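Local coordinates for transcriptional regulator AefR (Pseudomonas syringae pv. tomato, PDB 3CDL), which probably binds DNA at cis-regulatory sites as a two-subunit transcription factor of the TetR family, at residues T30-D33 and R34-A37; S135-I138 and R139-K143; P152-A155 and A156-H160. One frame throughout, in Å; residues are numbered along the deposited sequence. Where two conformers were deposited one is given.

Contact 1 of 3, residues T30-D33 and R34-A37; sequences TSMD and RIAA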
ATOM      1  N   THR B  30     -14.443  18.875   5.473  1.00 49.77           N
ATOM      2  CA  THR B  30     -15.001  18.635   6.809  1.00 49.76           C
ATOM      3  C   THR B  30     -14.555  19.713   7.781  1.00 49.68           C
ATOM      4  O   THR B  30     -13.366  19.980   7.919  1.00 50.08           O
ATOM      5  CB  THR B  30     -14.549  17.284   7.359  1.00 49.65           C
ATOM      6  OG1 THR B  30     -14.908  16.257   6.434  1.00 49.65           O
ATOM      7  CG2 THR B  30     -15.215  17.001   8.705  1.00 50.39           C
ATOM      8  N   SER B  31     -15.514  20.319   8.463  1.00 49.74           N
ATOM      9  CA  SER B  31     -15.228  21.389   9.409  1.00 49.75           C
ATOM     10  C   SER B  31     -15.323  20.947  10.874  1.00 49.66           C
ATOM     11  O   SER B  31     -16.001  19.966  11.213  1.00 49.00           O
ATOM     12  CB  SER B  31     -16.188  22.541   9.165  1.00 49.88           C
ATOM     13  OG  SER B  31     -17.515  22.104   9.370  1.00 50.46           O
HETATM   14  N   MSE B  32     -14.639  21.708  11.728  1.00 49.83           N
HETATM   15  CA  MSE B  32     -14.580  21.463  13.166  1.00 50.07           C
HETATM   16  C   MSE B  32     -15.959  21.446  13.808  1.00 49.87           C
HETATM   17  O   MSE B  32     -16.203  20.669  14.732  1.00 49.96           O
HETATM   18  CB  MSE B  32     -13.702  22.506  13.857  1.00 50.47           C
HETATM   19  CG  MSE B  32     -12.254  22.505  13.413  1.00 52.46           C
HETATM   20 SE   MSE B  32     -11.356  20.812  13.778  0.85 59.76          SE
HETATM   21  CE  MSE B  32     -10.797  21.150  15.622  1.00 57.18           C
ATOM     22  N   ASP B  33     -16.857  22.299  13.320  1.00 49.44           N
ATOM     23  CA  ASP B  33     -18.235  22.280  13.795  1.00 49.20           C
ATOM     24  C   ASP B  33     -19.028  21.076  13.299  1.00 48.86           C
ATOM     25  O   ASP B  33     -19.923  20.606  14.002  1.00 49.06           O
ATOM     26  CB  ASP B  33     -19.007  23.600  13.555  1.00 49.36           C
ATOM     27  CG  ASP B  33     -18.290  24.570  12.625  1.00 50.08           C
ATOM     28  OD1 ASP B  33     -17.575  24.118  11.697  1.00 50.62           O
ATOM     29  OD2 ASP B  33     -18.463  25.798  12.829  1.00 49.48           O
ATOM     30  N   ARG B  34     -18.717  20.573  12.104  1.00 48.18           N
ATOM     31  CA  ARG B  34     -19.382  19.364  11.629  1.00 47.45           C
ATOM     32  C   ARG B  34     -18.959  18.204  12.512  1.00 46.80           C
ATOM     33  O   ARG B  34     -19.800  17.421  12.964  1.00 47.06           O
ATOM     34  CB  ARG B  34     -19.095  19.094  10.154  1.00 47.52           C
ATOM     35  CG  ARG B  34     -20.219  18.355   9.443  1.00 48.02           C
ATOM     36  CD  ARG B  34     -20.601  19.038   8.142  1.00 50.09           C
ATOM     37  NE  ARG B  34     -19.442  19.258   7.264  1.00 53.62           N
ATOM     38  CZ  ARG B  34     -19.459  19.966   6.125  1.00 54.43           C
ATOM     39  NH1 ARG B  34     -18.346  20.098   5.414  1.00 52.13           N
ATOM     40  NH2 ARG B  34     -20.582  20.546   5.691  1.00 56.16           N
ATOM     41  N   ILE B  35     -17.656  18.135  12.784  1.00 46.02           N
ATOM     42  CA  ILE B  35     -17.081  17.205  13.768  1.00 45.04           C
ATOM     43  C   ILE B  35     -17.807  17.294  15.124  1.00 44.62           C
ATOM     44  O   ILE B  35     -18.221  16.266  15.677  1.00 44.42           O
ATOM     45  CB  ILE B  35     -15.547  17.445  13.940  1.00 44.77           C
ATOM     46  CG1 ILE B  35     -14.800  17.037  12.674  1.00 44.37           C
ATOM     47  CG2 ILE B  35     -14.984  16.717  15.165  1.00 44.09           C
ATOM     48  CD1 ILE B  35     -13.358  17.506  12.626  1.00 45.04           C
ATOM     49  N   ALA B  36     -17.960  18.520  15.630  1.00 44.14           N
ATOM     50  CA  ALA B  36     -18.597  18.795  16.933  1.00 44.04           C
ATOM     51  C   ALA B  36     -20.069  18.364  16.983  1.00 43.68           C
ATOM     52  O   ALA B  36     -20.532  17.822  17.991  1.00 43.26           O
ATOM     53  CB  ALA B  36     -18.458  20.264  17.291  1.00 43.68           C
ATOM     54  N   ALA B  37     -20.770  18.598  15.873  1.00 43.61           N
ATOM     55  CA  ALA B  37     -22.140  18.152  15.654  1.00 43.74           C
ATOM     56  C   ALA B  37     -22.324  16.655  15.845  1.00 44.16           C
ATOM     57  O   ALA B  37     -23.396  16.216  16.279  1.00 44.17           O
ATOM     58  CB  ALA B  37     -22.591  18.532  14.269  1.00 43.80           C
TER
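S31 sits at the N-cap of helix 32-39, and its OG accepts a weak hydrogen bond from R34 N at 3.4 Å. S31 OG lies between its own backbone N and carbonyl carbon, chi1 61°, and this turns it toward the first turn of the helix. The same OG donates to D33 OD1 at 3.1 Å, on the anti side of the carboxylate and somewhat out of its plane. The backbone of S31 joins in, with I35 N bonded to S31 O at 2.9 Å.

The R34 side chain runs back over the cap. Its CB packs on S31 O and OG. The chain bends at chi2 and chi3, which brings NE to 4.0 Å from S31 OG, and that oxygen lies over one face of the guanidinium. NH1 comes within 3.9 Å of T30 CA, which meets the group at its edge.

On the buried side, I35 CG1 touches T30 CG2 at 4.0 Å, the two side chains crossing at about a right angle. I35 CD1 lies beside the selenium of selenomethionine M32. These residues also pack on neighbouring helices. The arrangement is a serine N-cap opening the first helix of the predicted helix-turn-helix motif of a TetR-type DNA-binding domain.

Contact 2 of 3, residues S135-I138 and R139-K143; sequences SAWI and RAAQK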
ATOM      1  N   SER B 135      12.768  -3.137  13.395  1.00 60.31           N
ATOM      2  CA  SER B 135      14.091  -2.589  13.197  1.00 59.03           C
ATOM      3  C   SER B 135      14.983  -2.787  14.419  1.00 58.11           C
ATOM      4  O   SER B 135      16.082  -3.323  14.316  1.00 58.30           O
ATOM      5  CB  SER B 135      13.953  -1.108  12.883  1.00 59.13           C
ATOM      6  OG  SER B 135      15.073  -0.649  12.164  1.00 60.37           O
ATOM      7  N   ALA B 136      14.506  -2.360  15.582  1.00 56.92           N
ATOM      8  CA  ALA B 136      15.299  -2.413  16.802  1.00 55.68           C
ATOM      9  C   ALA B 136      15.796  -3.836  17.065  1.00 54.98           C
ATOM     10  O   ALA B 136      16.957  -4.052  17.427  1.00 55.14           O
ATOM     11  CB  ALA B 136      14.478  -1.892  17.978  1.00 55.53           C
ATOM     12  N   TRP B 137      14.905  -4.798  16.852  1.00 53.99           N
ATOM     13  CA  TRP B 137      15.176  -6.212  17.056  1.00 52.84           C
ATOM     14  C   TRP B 137      16.218  -6.736  16.072  1.00 52.52           C
ATOM     15  O   TRP B 137      17.208  -7.342  16.490  1.00 52.43           O
ATOM     16  CB  TRP B 137      13.870  -6.992  16.908  1.00 52.68           C
ATOM     17  CG  TRP B 137      13.942  -8.444  17.281  1.00 52.46           C
ATOM     18  CD1 TRP B 137      13.814  -8.988  18.539  1.00 51.96           C
ATOM     19  CD2 TRP B 137      14.127  -9.544  16.387  1.00 51.36           C
ATOM     20  NE1 TRP B 137      13.918 -10.357  18.471  1.00 52.26           N
ATOM     21  CE2 TRP B 137      14.102 -10.723  17.161  1.00 51.43           C
ATOM     22  CE3 TRP B 137      14.309  -9.646  15.002  1.00 51.17           C
ATOM     23  CZ2 TRP B 137      14.265 -11.984  16.597  1.00 51.66           C
ATOM     24  CZ3 TRP B 137      14.462 -10.903  14.442  1.00 51.83           C
ATOM     25  CH2 TRP B 137      14.444 -12.054  15.240  1.00 51.70           C
ATOM     26  N   ILE B 138      15.989  -6.499  14.773  1.00 51.53           N
ATOM     27  CA  ILE B 138      16.913  -6.936  13.721  1.00 50.76           C
ATOM     28  C   ILE B 138      18.348  -6.488  14.014  1.00 50.72           C
ATOM     29  O   ILE B 138      19.275  -7.288  13.917  1.00 51.39           O
ATOM     30  CB  ILE B 138      16.440  -6.491  12.286  1.00 50.46           C
ATOM     31  CG1 ILE B 138      15.190  -7.265  11.860  1.00 49.64           C
ATOM     32  CG2 ILE B 138      17.532  -6.695  11.241  1.00 49.71           C
ATOM     33  CD1 ILE B 138      14.250  -6.492  10.927  1.00 46.73           C
ATOM     34  N   ARG B 139      18.511  -5.213  14.373  1.00 50.48           N
ATOM     35  CA  ARG B 139      19.791  -4.643  14.799  1.00 50.08           C
ATOM     36  C   ARG B 139      20.374  -5.384  16.009  1.00 49.91           C
ATOM     37  O   ARG B 139      21.562  -5.703  16.021  1.00 50.39           O
ATOM     38  CB  ARG B 139      19.628  -3.144  15.101  1.00 50.02           C
ATOM     39  CG  ARG B 139      20.869  -2.431  15.660  1.00 50.16           C
ATOM     40  CD  ARG B 139      20.839  -0.896  15.468  1.00 50.32           C
ATOM     41  NE  ARG B 139      19.486  -0.378  15.288  1.00 51.93           N
ATOM     42  CZ  ARG B 139      19.048   0.225  14.184  1.00 53.53           C
ATOM     43  NH1 ARG B 139      17.777   0.630  14.110  1.00 54.57           N
ATOM     44  NH2 ARG B 139      19.874   0.428  13.159  1.00 52.71           N
ATOM     45  N   ALA B 140      19.548  -5.660  17.018  1.00 49.10           N
ATOM     46  CA  ALA B 140      20.003  -6.433  18.180  1.00 48.36           C
ATOM     47  C   ALA B 140      20.425  -7.868  17.806  1.00 48.15           C
ATOM     48  O   ALA B 140      21.512  -8.328  18.194  1.00 47.76           O
ATOM     49  CB  ALA B 140      18.942  -6.444  19.261  1.00 48.16           C
ATOM     50  N   ALA B 141      19.571  -8.552  17.037  1.00 47.78           N
ATOM     51  CA  ALA B 141      19.828  -9.909  16.542  1.00 47.46           C
ATOM     52  C   ALA B 141      21.130  -9.977  15.742  1.00 47.70           C
ATOM     53  O   ALA B 141      21.898 -10.954  15.854  1.00 47.20           O
ATOM     54  CB  ALA B 141      18.654 -10.392  15.708  1.00 47.21           C
ATOM     55  N   GLN B 142      21.377  -8.924  14.957  1.00 48.07           N
ATOM     56  CA  GLN B 142      22.616  -8.790  14.186  1.00 48.62           C
ATOM     57  C   GLN B 142      23.869  -8.634  15.050  1.00 49.20           C
ATOM     58  O   GLN B 142      24.880  -9.285  14.778  1.00 49.64           O
ATOM     59  CB  GLN B 142      22.514  -7.642  13.181  1.00 48.48           C
ATOM     60  CG  GLN B 142      21.951  -8.036  11.834  1.00 47.44           C
ATOM     61  CD  GLN B 142      21.606  -6.838  10.963  1.00 48.96           C
ATOM     62  OE1 GLN B 142      20.809  -6.952  10.033  1.00 51.11           O
ATOM     63  NE2 GLN B 142      22.194  -5.680  11.261  1.00 47.41           N
ATOM     64  N   LYS B 143      23.811  -7.781  16.079  1.00 49.49           N
ATOM     65  CA  LYS B 143      24.948  -7.603  16.986  1.00 50.07           C
ATOM     66  C   LYS B 143      25.342  -8.910  17.672  1.00 50.04           C
ATOM     67  O   LYS B 143      26.521  -9.142  17.964  1.00 49.98           O
ATOM     68  CB  LYS B 143      24.671  -6.526  18.048  1.00 50.41           C
ATOM     69  CG  LYS B 143      25.181  -5.115  17.709  1.00 51.47           C
ATOM     70  CD  LYS B 143      26.710  -5.054  17.539  1.00 52.47           C
ATOM     71  CE  LYS B 143      27.453  -5.012  18.864  1.00 54.05           C
ATOM     72  NZ  LYS B 143      27.410  -3.661  19.497  1.00 54.97           N
TER
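W137 and A141 meet one turn apart on helix 133-143, the methyl of A141 lying over one face of the indole. The approach is loose, with A141 CB 4.4 Å from W137 CZ3. The W137 side chain leaves the helix with CG opposite the backbone N, chi1 -172°, and the ring stands across that bond at chi2 85°. Its NE1 is hydrogen-bonded to Q85 OE1, and the ring also packs on L82, L86 and L89 of helix 82-97. The indole is therefore held by a polar bond at its nitrogen and by apolar contacts.

I138 and Q142 lie side by side and point the same way. The CG2 branch of I138 faces the Q142 amide. The Q142 chain is extended beyond CG, and its CB packs against I138 O at 3.3 Å.

These pairs belong to an amphipathic helix of the C-terminal domain of this AefR-like regulator. W137, I138 and A141 are buried, while A136 and R139 are exposed. M159 of helix 152-167, in the conformer given, touches both W137 and I138, and L147 packs on I138 and A141.

R139 reaches back along the helix toward S135. Its chain is stretched as far as CG and CD, then bends at chi3, 22°. NH1 ends 3.6 Å from S135 OG, which approaches the guanidinium obliquely. Beneath the side chains, R139 N bonds to S135 O at 3.1 Å. A141 N bonds to W137 O at 2.7 Å. Q142 N bonds to I138 O at 2.9 Å.

Contact 3 of 3, residues P152-A155 and A156-H160; sequences PGFA and ATQMH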
ATOM      1  N   PRO B 152      19.094  -2.644   8.932  1.00 44.81           N
ATOM      2  CA  PRO B 152      17.925  -3.014   9.752  1.00 44.31           C
ATOM      3  C   PRO B 152      16.579  -2.533   9.190  1.00 44.21           C
ATOM      4  O   PRO B 152      15.613  -3.292   9.186  1.00 43.64           O
ATOM      5  CB  PRO B 152      18.240  -2.364  11.103  1.00 44.42           C
ATOM      6  CG  PRO B 152      19.764  -2.452  11.184  1.00 43.55           C
ATOM      7  CD  PRO B 152      20.238  -2.199   9.771  1.00 44.55           C
ATOM      8  N   GLY B 153      16.539  -1.298   8.686  1.00 44.66           N
ATOM      9  CA  GLY B 153      15.362  -0.723   8.042  1.00 44.31           C
ATOM     10  C   GLY B 153      14.976  -1.412   6.743  1.00 45.18           C
ATOM     11  O   GLY B 153      13.783  -1.602   6.462  1.00 46.18           O
ATOM     12  N   PHE B 154      15.958  -1.777   5.930  1.00 45.11           N
ATOM     13  CA  PHE B 154      15.683  -2.552   4.717  1.00 45.33           C
ATOM     14  C   PHE B 154      15.003  -3.895   5.073  1.00 45.08           C
ATOM     15  O   PHE B 154      14.004  -4.299   4.466  1.00 46.17           O
ATOM     16  CB  PHE B 154      16.987  -2.750   3.945  1.00 45.09           C
ATOM     17  CG  PHE B 154      16.804  -3.272   2.557  1.00 46.61           C
ATOM     18  CD1 PHE B 154      16.630  -2.396   1.489  1.00 45.69           C
ATOM     19  CD2 PHE B 154      16.820  -4.651   2.303  1.00 48.68           C
ATOM     20  CE1 PHE B 154      16.460  -2.870   0.200  1.00 45.66           C
ATOM     21  CE2 PHE B 154      16.656  -5.146   0.996  1.00 46.67           C
ATOM     22  CZ  PHE B 154      16.482  -4.247  -0.051  1.00 46.21           C
ATOM     23  N   ALA B 155      15.506  -4.557   6.101  1.00 44.89           N
ATOM     24  CA  ALA B 155      15.015  -5.861   6.472  1.00 44.65           C
ATOM     25  C   ALA B 155      13.613  -5.793   7.094  1.00 45.04           C
ATOM     26  O   ALA B 155      12.746  -6.628   6.787  1.00 46.23           O
ATOM     27  CB  ALA B 155      16.001  -6.535   7.411  1.00 44.09           C
ATOM     28  N   ALA B 156      13.384  -4.792   7.936  1.00 44.95           N
ATOM     29  CA  ALA B 156      12.088  -4.595   8.597  1.00 44.78           C
ATOM     30  C   ALA B 156      10.960  -4.333   7.592  1.00 45.14           C
ATOM     31  O   ALA B 156       9.819  -4.807   7.769  1.00 45.54           O
ATOM     32  CB  ALA B 156      12.183  -3.460   9.634  1.00 44.37           C
ATOM     33  N   THR B 157      11.284  -3.600   6.529  1.00 44.98           N
ATOM     34  CA  THR B 157      10.309  -3.265   5.481  1.00 44.56           C
ATOM     35  C   THR B 157       9.737  -4.509   4.804  1.00 44.28           C
ATOM     36  O   THR B 157       8.533  -4.635   4.646  1.00 44.24           O
ATOM     37  CB  THR B 157      10.926  -2.266   4.483  1.00 44.85           C
ATOM     38  OG1 THR B 157      11.410  -1.144   5.231  1.00 42.84           O
ATOM     39  CG2 THR B 157       9.890  -1.805   3.413  1.00 43.86           C
ATOM     40  N   GLN B 158      10.621  -5.426   4.442  1.00 44.79           N
ATOM     41  CA  GLN B 158      10.264  -6.726   3.891  1.00 44.45           C
ATOM     42  C   GLN B 158       9.431  -7.488   4.906  1.00 45.66           C
ATOM     43  O   GLN B 158       8.341  -8.003   4.584  1.00 45.49           O
ATOM     44  CB  GLN B 158      11.541  -7.503   3.566  1.00 44.21           C
ATOM     45  CG  GLN B 158      12.444  -6.820   2.535  1.00 41.45           C
ATOM     46  CD  GLN B 158      13.704  -7.604   2.279  1.00 42.44           C
ATOM     47  OE1 GLN B 158      13.928  -8.048   1.170  1.00 46.12           O
ATOM     48  NE2 GLN B 158      14.528  -7.801   3.309  1.00 40.74           N
HETATM   49  N   MSE B 159       9.916  -7.510   6.149  1.00 46.15           N
HETATM   50  CA  MSE B 159       9.209  -8.148   7.256  0.50 46.88           C
HETATM   51  C   MSE B 159       7.757  -7.662   7.287  1.00 47.09           C
HETATM   52  O   MSE B 159       6.830  -8.447   7.283  1.00 47.57           O
HETATM   53  CB  MSE B 159       9.912  -7.813   8.581  0.50 46.79           C
HETATM   54  CG  MSE B 159      10.098  -8.992   9.527  0.50 47.53           C
HETATM   55 SE   MSE B 159      10.633  -8.493  11.351  0.40 47.17          SE
HETATM   56  CE  MSE B 159      12.157  -9.654  11.565  0.50 47.60           C
ATOM     57  N   HIS B 160       7.600  -6.337   7.334  1.00 47.70           N
ATOM     58  CA  HIS B 160       6.307  -5.668   7.398  1.00 48.18           C
ATOM     59  C   HIS B 160       5.437  -5.885   6.175  1.00 48.49           C
ATOM     60  O   HIS B 160       4.225  -6.107   6.316  1.00 48.09           O
ATOM     61  CB  HIS B 160       6.489  -4.178   7.662  1.00 48.21           C
ATOM     62  CG  HIS B 160       6.592  -3.852   9.115  1.00 49.98           C
ATOM     63  ND1 HIS B 160       7.758  -3.396   9.700  1.00 50.39           N
ATOM     64  CD2 HIS B 160       5.676  -3.932  10.113  1.00 52.23           C
ATOM     65  CE1 HIS B 160       7.552  -3.189  10.992  1.00 51.40           C
ATOM     66  NE2 HIS B 160       6.302  -3.519  11.274  1.00 53.80           N
TER
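A156 N, T157 N and M159 N bond to P152 O, G153 O and A155 O in the i to i+4 pattern of an alpha-helix, here the first turns of helix 152-167.

The T157 hydroxyl adds a second bond to the same acceptor as its backbone N. OG1 donates to G153 O at 2.7 Å, while T157 N reaches that oxygen at 3.2 Å from the opposite face of the carbonyl plane. The chi1 of -54° sets OG1 beside the backbone N and so aims it back at this carbonyl.

The Q158 side chain, extended beyond CG, crosses F154 at a slant. Its CG lies 3.5 Å from F154 O, and OE1 is 4.0 Å from F154 CE2. Ring and amide planes are 57° apart. The amide has stronger partners outside this helix: NE2 is hydrogen-bonded to Y199 OH, and OE1 is bonded to S190 OG of the second subunit. The F154 ring stacks on F166 of the second subunit.

The chemistry implies that the T157 hydroxyl is satisfied within its own helix, whereas the buried Q158 amide joins this helix to helix 181-199 and, across the interface, to the second subunit.

The three contacts come in series along the chain. Contact 1 spans the N-terminal end of helix 32-39 and the loop residues before it, in the predicted helix-turn-helix motif. Contacts 2 and 3 each lie within one helix, 133-143 and 152-167, consecutive helices of the C-terminal domain. Those two touch, with centres about 11 Å apart: I138 CD1 packs on A156 N at 3.5 Å, and R139 and S135 pack on P152. Contact 1 is on the opposite side of the chain's centre, its centre about 45 Å from that of contact 2. Of the three, contact 3 alone touches the second subunit. The probable DNA-reading part is thus well separated from the part that meets the second subunit, as in TetR-family regulators.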